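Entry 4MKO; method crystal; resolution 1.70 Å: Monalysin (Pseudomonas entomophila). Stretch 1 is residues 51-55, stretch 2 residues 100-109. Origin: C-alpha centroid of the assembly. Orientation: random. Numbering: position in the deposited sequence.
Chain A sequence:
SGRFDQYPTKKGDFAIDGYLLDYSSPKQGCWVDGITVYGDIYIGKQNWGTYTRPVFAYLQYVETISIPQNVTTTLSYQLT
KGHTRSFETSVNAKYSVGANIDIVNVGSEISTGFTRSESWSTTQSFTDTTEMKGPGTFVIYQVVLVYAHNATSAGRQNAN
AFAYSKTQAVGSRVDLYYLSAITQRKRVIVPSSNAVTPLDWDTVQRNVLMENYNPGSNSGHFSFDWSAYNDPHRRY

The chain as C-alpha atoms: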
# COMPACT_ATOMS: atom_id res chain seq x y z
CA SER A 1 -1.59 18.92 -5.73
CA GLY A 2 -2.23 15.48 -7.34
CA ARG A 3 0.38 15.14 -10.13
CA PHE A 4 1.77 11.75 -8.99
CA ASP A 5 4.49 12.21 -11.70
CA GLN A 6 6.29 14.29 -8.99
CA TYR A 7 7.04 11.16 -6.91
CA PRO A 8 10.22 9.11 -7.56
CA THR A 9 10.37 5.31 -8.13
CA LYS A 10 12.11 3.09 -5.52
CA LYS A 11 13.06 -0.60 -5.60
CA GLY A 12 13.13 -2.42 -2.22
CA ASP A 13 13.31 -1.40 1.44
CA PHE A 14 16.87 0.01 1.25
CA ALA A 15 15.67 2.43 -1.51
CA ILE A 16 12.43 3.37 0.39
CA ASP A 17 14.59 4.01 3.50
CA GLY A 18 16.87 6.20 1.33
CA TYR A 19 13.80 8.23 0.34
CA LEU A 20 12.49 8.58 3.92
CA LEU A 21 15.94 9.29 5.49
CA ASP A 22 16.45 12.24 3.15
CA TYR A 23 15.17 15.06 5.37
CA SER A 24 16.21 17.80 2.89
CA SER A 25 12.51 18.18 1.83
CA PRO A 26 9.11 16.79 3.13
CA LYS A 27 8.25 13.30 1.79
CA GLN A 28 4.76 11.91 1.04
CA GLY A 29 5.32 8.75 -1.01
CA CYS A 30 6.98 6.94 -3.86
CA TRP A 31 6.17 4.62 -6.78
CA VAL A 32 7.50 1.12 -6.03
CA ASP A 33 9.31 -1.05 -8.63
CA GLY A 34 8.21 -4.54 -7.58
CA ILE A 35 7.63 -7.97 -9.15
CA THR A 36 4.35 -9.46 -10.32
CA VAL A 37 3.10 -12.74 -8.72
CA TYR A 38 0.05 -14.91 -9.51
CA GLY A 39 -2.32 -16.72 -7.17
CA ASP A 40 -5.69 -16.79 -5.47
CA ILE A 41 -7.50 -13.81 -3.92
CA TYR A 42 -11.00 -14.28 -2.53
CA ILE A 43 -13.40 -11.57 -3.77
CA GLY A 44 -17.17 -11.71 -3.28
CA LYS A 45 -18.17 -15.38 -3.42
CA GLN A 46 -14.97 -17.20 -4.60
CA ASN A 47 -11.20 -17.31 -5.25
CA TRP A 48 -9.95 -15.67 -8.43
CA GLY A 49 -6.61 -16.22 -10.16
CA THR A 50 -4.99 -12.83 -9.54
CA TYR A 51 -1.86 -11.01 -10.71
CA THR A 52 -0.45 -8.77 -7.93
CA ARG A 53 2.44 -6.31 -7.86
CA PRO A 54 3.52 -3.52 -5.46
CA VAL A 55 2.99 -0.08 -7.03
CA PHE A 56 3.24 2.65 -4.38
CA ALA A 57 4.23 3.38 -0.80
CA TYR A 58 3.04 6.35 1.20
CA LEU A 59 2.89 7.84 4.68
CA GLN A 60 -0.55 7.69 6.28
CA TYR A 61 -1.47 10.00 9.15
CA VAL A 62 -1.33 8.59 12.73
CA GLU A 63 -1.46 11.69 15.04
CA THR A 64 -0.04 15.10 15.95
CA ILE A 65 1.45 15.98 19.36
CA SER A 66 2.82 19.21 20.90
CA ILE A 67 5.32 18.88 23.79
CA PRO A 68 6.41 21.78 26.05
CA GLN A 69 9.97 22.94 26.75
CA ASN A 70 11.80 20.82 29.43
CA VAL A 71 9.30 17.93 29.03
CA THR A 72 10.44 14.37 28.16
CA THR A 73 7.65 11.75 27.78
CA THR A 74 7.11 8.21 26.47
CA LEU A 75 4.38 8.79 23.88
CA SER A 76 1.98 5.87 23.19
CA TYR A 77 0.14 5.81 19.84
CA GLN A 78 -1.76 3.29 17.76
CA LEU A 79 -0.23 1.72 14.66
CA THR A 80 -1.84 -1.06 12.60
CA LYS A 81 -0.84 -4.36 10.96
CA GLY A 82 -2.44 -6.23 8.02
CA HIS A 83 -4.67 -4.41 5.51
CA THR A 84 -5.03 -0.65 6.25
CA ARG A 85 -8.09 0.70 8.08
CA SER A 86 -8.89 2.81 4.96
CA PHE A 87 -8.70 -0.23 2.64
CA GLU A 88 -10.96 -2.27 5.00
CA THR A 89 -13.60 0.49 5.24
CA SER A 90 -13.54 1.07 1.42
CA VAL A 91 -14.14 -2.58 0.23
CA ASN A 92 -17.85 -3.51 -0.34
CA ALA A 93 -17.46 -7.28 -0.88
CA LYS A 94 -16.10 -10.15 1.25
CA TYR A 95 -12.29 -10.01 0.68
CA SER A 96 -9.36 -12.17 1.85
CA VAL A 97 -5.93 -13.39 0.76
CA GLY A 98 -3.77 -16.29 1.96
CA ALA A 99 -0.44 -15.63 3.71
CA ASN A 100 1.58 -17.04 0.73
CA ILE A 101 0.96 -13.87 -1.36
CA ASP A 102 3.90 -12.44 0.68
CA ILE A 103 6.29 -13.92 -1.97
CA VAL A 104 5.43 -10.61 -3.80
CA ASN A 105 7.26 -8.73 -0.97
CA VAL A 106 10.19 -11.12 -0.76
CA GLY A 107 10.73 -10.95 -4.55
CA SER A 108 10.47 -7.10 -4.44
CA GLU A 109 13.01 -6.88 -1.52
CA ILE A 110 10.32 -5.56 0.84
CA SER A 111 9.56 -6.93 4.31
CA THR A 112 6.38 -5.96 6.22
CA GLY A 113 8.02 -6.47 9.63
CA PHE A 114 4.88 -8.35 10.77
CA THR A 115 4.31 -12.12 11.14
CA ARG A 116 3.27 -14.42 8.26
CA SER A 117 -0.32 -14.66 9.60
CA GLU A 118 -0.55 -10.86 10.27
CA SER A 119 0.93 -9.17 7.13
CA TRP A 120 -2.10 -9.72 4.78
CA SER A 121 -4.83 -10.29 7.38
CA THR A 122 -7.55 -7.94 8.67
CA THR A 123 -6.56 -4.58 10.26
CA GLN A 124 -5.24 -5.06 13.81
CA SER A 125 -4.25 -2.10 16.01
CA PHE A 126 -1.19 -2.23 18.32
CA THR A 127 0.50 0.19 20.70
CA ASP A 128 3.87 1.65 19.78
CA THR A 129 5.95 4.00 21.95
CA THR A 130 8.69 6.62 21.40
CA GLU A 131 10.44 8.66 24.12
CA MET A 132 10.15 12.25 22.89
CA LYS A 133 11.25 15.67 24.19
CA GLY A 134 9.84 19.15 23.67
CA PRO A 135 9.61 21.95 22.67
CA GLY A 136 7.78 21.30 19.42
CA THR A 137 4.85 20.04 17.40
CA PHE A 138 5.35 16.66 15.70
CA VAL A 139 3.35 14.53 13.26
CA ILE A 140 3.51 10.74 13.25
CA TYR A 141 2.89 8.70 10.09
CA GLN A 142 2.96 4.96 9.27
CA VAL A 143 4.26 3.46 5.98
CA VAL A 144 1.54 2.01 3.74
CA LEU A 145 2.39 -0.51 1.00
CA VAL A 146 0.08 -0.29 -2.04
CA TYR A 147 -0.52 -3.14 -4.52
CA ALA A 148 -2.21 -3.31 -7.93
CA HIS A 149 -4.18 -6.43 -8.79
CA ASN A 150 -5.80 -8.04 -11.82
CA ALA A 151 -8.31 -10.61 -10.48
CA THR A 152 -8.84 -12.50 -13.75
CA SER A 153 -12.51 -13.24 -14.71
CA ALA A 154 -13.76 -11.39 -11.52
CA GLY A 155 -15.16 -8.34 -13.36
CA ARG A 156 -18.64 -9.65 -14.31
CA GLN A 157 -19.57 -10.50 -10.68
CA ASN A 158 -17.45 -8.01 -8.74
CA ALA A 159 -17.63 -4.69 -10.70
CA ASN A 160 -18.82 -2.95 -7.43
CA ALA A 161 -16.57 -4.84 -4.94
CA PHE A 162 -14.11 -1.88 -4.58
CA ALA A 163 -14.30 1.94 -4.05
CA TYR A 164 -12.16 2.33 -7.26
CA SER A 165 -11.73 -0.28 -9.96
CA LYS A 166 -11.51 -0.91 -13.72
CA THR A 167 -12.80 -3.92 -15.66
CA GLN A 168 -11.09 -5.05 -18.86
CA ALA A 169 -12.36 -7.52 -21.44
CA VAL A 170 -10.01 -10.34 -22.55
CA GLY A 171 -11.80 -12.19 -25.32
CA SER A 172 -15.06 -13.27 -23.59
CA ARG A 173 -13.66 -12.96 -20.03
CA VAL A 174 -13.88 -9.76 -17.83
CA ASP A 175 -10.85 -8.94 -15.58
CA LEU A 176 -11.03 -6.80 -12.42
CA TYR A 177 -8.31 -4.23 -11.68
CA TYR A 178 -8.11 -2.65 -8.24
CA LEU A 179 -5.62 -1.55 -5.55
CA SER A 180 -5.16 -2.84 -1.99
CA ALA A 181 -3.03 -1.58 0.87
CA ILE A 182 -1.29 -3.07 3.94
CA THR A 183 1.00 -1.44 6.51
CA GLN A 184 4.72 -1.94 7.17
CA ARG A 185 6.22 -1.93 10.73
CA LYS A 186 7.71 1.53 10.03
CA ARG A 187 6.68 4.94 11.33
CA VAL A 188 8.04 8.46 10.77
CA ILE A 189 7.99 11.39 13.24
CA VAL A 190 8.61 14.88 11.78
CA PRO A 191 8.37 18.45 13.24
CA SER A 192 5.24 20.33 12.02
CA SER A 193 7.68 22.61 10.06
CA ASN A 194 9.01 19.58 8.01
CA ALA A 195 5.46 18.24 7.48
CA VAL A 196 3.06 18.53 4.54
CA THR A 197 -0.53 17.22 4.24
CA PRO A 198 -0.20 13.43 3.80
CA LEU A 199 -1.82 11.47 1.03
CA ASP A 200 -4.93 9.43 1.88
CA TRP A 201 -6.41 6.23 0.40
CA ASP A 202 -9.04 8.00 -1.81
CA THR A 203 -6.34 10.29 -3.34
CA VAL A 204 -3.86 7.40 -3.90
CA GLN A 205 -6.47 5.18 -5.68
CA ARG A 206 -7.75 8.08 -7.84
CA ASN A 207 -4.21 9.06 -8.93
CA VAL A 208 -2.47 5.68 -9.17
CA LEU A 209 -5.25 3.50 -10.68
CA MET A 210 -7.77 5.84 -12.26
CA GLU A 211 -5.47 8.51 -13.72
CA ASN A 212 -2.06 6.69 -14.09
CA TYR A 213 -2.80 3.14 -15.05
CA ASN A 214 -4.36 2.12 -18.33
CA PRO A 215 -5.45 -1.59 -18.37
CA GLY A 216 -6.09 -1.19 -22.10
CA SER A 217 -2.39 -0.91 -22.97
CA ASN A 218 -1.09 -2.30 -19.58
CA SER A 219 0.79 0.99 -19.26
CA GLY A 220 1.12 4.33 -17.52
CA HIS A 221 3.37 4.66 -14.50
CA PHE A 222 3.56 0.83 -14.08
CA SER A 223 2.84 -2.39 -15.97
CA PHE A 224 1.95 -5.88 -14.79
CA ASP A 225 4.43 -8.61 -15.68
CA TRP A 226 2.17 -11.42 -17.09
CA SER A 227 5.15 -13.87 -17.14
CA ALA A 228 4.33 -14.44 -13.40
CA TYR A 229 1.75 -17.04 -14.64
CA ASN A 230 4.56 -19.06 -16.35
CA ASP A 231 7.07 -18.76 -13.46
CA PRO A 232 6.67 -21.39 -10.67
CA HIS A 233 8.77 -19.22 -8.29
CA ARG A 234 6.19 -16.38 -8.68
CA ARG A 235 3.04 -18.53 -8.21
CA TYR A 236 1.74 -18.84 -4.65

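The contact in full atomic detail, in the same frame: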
# COMPACT_ATOMS: atom_id res chain seq x y z
N TYR A 51 -3.22 -11.51 -10.57
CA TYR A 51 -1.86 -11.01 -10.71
C TYR A 51 -1.74 -9.87 -9.70
O TYR A 51 -2.65 -9.03 -9.63
CB TYR A 51 -1.59 -10.45 -12.12
CG TYR A 51 -1.55 -11.50 -13.22
CD1 TYR A 51 -2.72 -11.86 -13.90
CD2 TYR A 51 -0.36 -12.10 -13.60
CE1 TYR A 51 -2.69 -12.82 -14.92
CE2 TYR A 51 -0.32 -13.07 -14.60
CZ TYR A 51 -1.48 -13.42 -15.27
OH TYR A 51 -1.43 -14.36 -16.26
N THR A 52 -0.66 -9.84 -8.91
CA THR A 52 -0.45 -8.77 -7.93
C THR A 52 0.94 -8.22 -8.05
O THR A 52 1.88 -8.99 -8.21
CB THR A 52 -0.66 -9.33 -6.49
OG1 THR A 52 -2.02 -9.71 -6.34
CG2 THR A 52 -0.29 -8.33 -5.38
N ARG A 53 1.11 -6.89 -7.92
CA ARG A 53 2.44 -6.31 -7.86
C ARG A 53 2.40 -5.10 -6.94
O ARG A 53 1.37 -4.43 -6.89
CB ARG A 53 3.01 -5.94 -9.26
CG ARG A 53 2.19 -4.89 -10.02
CD ARG A 53 3.08 -4.13 -11.02
NE ARG A 53 4.05 -3.28 -10.32
CZ ARG A 53 5.09 -2.68 -10.87
NH1 ARG A 53 5.33 -2.81 -12.18
NH2 ARG A 53 5.90 -1.94 -10.14
N PRO A 54 3.51 -4.78 -6.24
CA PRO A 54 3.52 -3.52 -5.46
C PRO A 54 3.57 -2.37 -6.44
O PRO A 54 4.20 -2.50 -7.50
CB PRO A 54 4.85 -3.58 -4.65
CG PRO A 54 5.46 -4.94 -4.94
CD PRO A 54 4.84 -5.44 -6.22
N VAL A 55 2.94 -1.23 -6.11
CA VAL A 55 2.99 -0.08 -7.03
C VAL A 55 3.34 1.24 -6.35
O VAL A 55 3.77 2.18 -7.03
CB VAL A 55 1.68 0.08 -7.87
CG1 VAL A 55 1.56 -1.04 -8.92
CG2 VAL A 55 0.42 0.17 -6.99
N ASN A 100 0.55 -16.76 1.72
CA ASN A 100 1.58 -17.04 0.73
C ASN A 100 1.75 -15.96 -0.35
O ASN A 100 2.76 -15.99 -1.06
CB ASN A 100 1.44 -18.44 0.08
CG ASN A 100 2.78 -19.04 -0.36
OD1 ASN A 100 3.85 -18.82 0.25
ND2 ASN A 100 2.78 -19.83 -1.43
N ILE A 101 0.84 -14.97 -0.40
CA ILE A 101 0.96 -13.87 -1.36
C ILE A 101 2.24 -13.08 -1.02
O ILE A 101 2.79 -12.42 -1.90
CB ILE A 101 -0.28 -12.93 -1.37
CG1 ILE A 101 -0.22 -11.91 -2.56
CG2 ILE A 101 -0.50 -12.23 -0.03
CD1 ILE A 101 -1.48 -11.12 -2.85
N ASP A 102 2.73 -13.19 0.25
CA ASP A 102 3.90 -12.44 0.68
C ASP A 102 5.16 -12.69 -0.15
O ASP A 102 6.07 -11.88 -0.10
CB ASP A 102 4.19 -12.62 2.18
CG ASP A 102 4.92 -11.41 2.75
OD1 ASP A 102 4.44 -10.28 2.55
OD2 ASP A 102 5.98 -11.60 3.38
N ILE A 103 5.18 -13.74 -1.02
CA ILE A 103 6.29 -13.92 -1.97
C ILE A 103 6.45 -12.65 -2.85
O ILE A 103 7.54 -12.41 -3.36
CB ILE A 103 6.19 -15.19 -2.86
CG1 ILE A 103 4.97 -15.12 -3.82
CG2 ILE A 103 6.19 -16.47 -2.00
CD1 ILE A 103 5.13 -15.97 -5.06
N VAL A 104 5.37 -11.85 -3.01
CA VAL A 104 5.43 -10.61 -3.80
C VAL A 104 6.40 -9.62 -3.12
O VAL A 104 7.16 -8.94 -3.81
CB VAL A 104 4.04 -9.97 -4.11
CG1 VAL A 104 3.38 -9.37 -2.87
CG2 VAL A 104 4.15 -8.93 -5.24
N ASN A 105 6.41 -9.60 -1.78
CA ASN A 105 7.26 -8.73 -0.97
C ASN A 105 8.68 -9.22 -0.97
O ASN A 105 9.61 -8.46 -1.30
CB ASN A 105 6.67 -8.53 0.42
CG ASN A 105 5.55 -7.52 0.41
OD1 ASN A 105 5.54 -6.60 -0.43
ND2 ASN A 105 4.60 -7.65 1.34
N VAL A 106 8.86 -10.52 -0.74
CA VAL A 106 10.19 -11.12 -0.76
C VAL A 106 10.89 -10.89 -2.11
O VAL A 106 12.03 -10.41 -2.12
CB VAL A 106 10.16 -12.61 -0.33
CG1 VAL A 106 11.54 -13.25 -0.44
CG2 VAL A 106 9.59 -12.75 1.08
N GLY A 107 10.18 -11.13 -3.22
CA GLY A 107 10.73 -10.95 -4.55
C GLY A 107 11.01 -9.50 -4.90
O GLY A 107 11.85 -9.23 -5.76
N SER A 108 10.32 -8.56 -4.23
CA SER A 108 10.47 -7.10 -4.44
C SER A 108 11.42 -6.48 -3.41
O SER A 108 11.56 -5.25 -3.38
CB SER A 108 9.11 -6.42 -4.36
OG SER A 108 8.24 -6.92 -5.36
N GLU A 109 12.05 -7.32 -2.56
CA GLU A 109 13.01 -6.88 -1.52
C GLU A 109 12.36 -5.96 -0.48
O GLU A 109 12.96 -5.00 0.01
CB GLU A 109 14.28 -6.25 -2.16
CG GLU A 109 15.07 -7.22 -3.02
CD GLU A 109 16.02 -6.58 -4.02
OE1 GLU A 109 16.74 -5.63 -3.63
OE2 GLU A 109 16.06 -7.04 -5.18

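This is a small, buried packing contact in which one face of a short helical segment rests on a β-strand through van der Waals contacts alone, with no hydrogen bond passing between the two stretches. About 224 Å² of surface is buried, and the axes of strand 51-55 and the helix cross at -47° with a closest approach of 8.7 Å.

The alternation of a strand decides which residues take part: Thr52 and Pro54 direct their CA-to-CB bonds toward the helix, while that of Arg53 points away. Val104 lies at the centre. Val104 CG2 sits 3.7 Å from Thr52 O, 4.1 Å from Arg53 CA and 3.7 Å from Pro54 CD, so a single branch touches three successive strand residues. A compact side chain suits this position, where the CA atoms of Arg53 and Val104 are only 6.6 Å apart. Proline offers a rigid apolar surface to the valine and donates no backbone hydrogen bond.

The contact extends to Ile101 and Ser108, respectively three residues before and four after Val104, spacings that bring side chains to a similar side of a helical segment. Ile101, with both chi angles t, reaches out so that its CD1 lies 3.8 Å from Thr52 OG1; that hydroxyl is hydrogen-bonded elsewhere in the structure. Ser108 OG approaches Pro54 CG at 3.4 Å. Ser108 OG also donates to Val104 O at 2.8 Å, so the hydroxyl is not left unpaired where it meets the proline ring.

Arg53 contributes little more than backbone here. Its guanidinium group runs forward along the strand, with Arg53 NE donating to Pro54 O at 2.9 Å and Arg53 NH2 to the same Pro54 O at 3.2 Å.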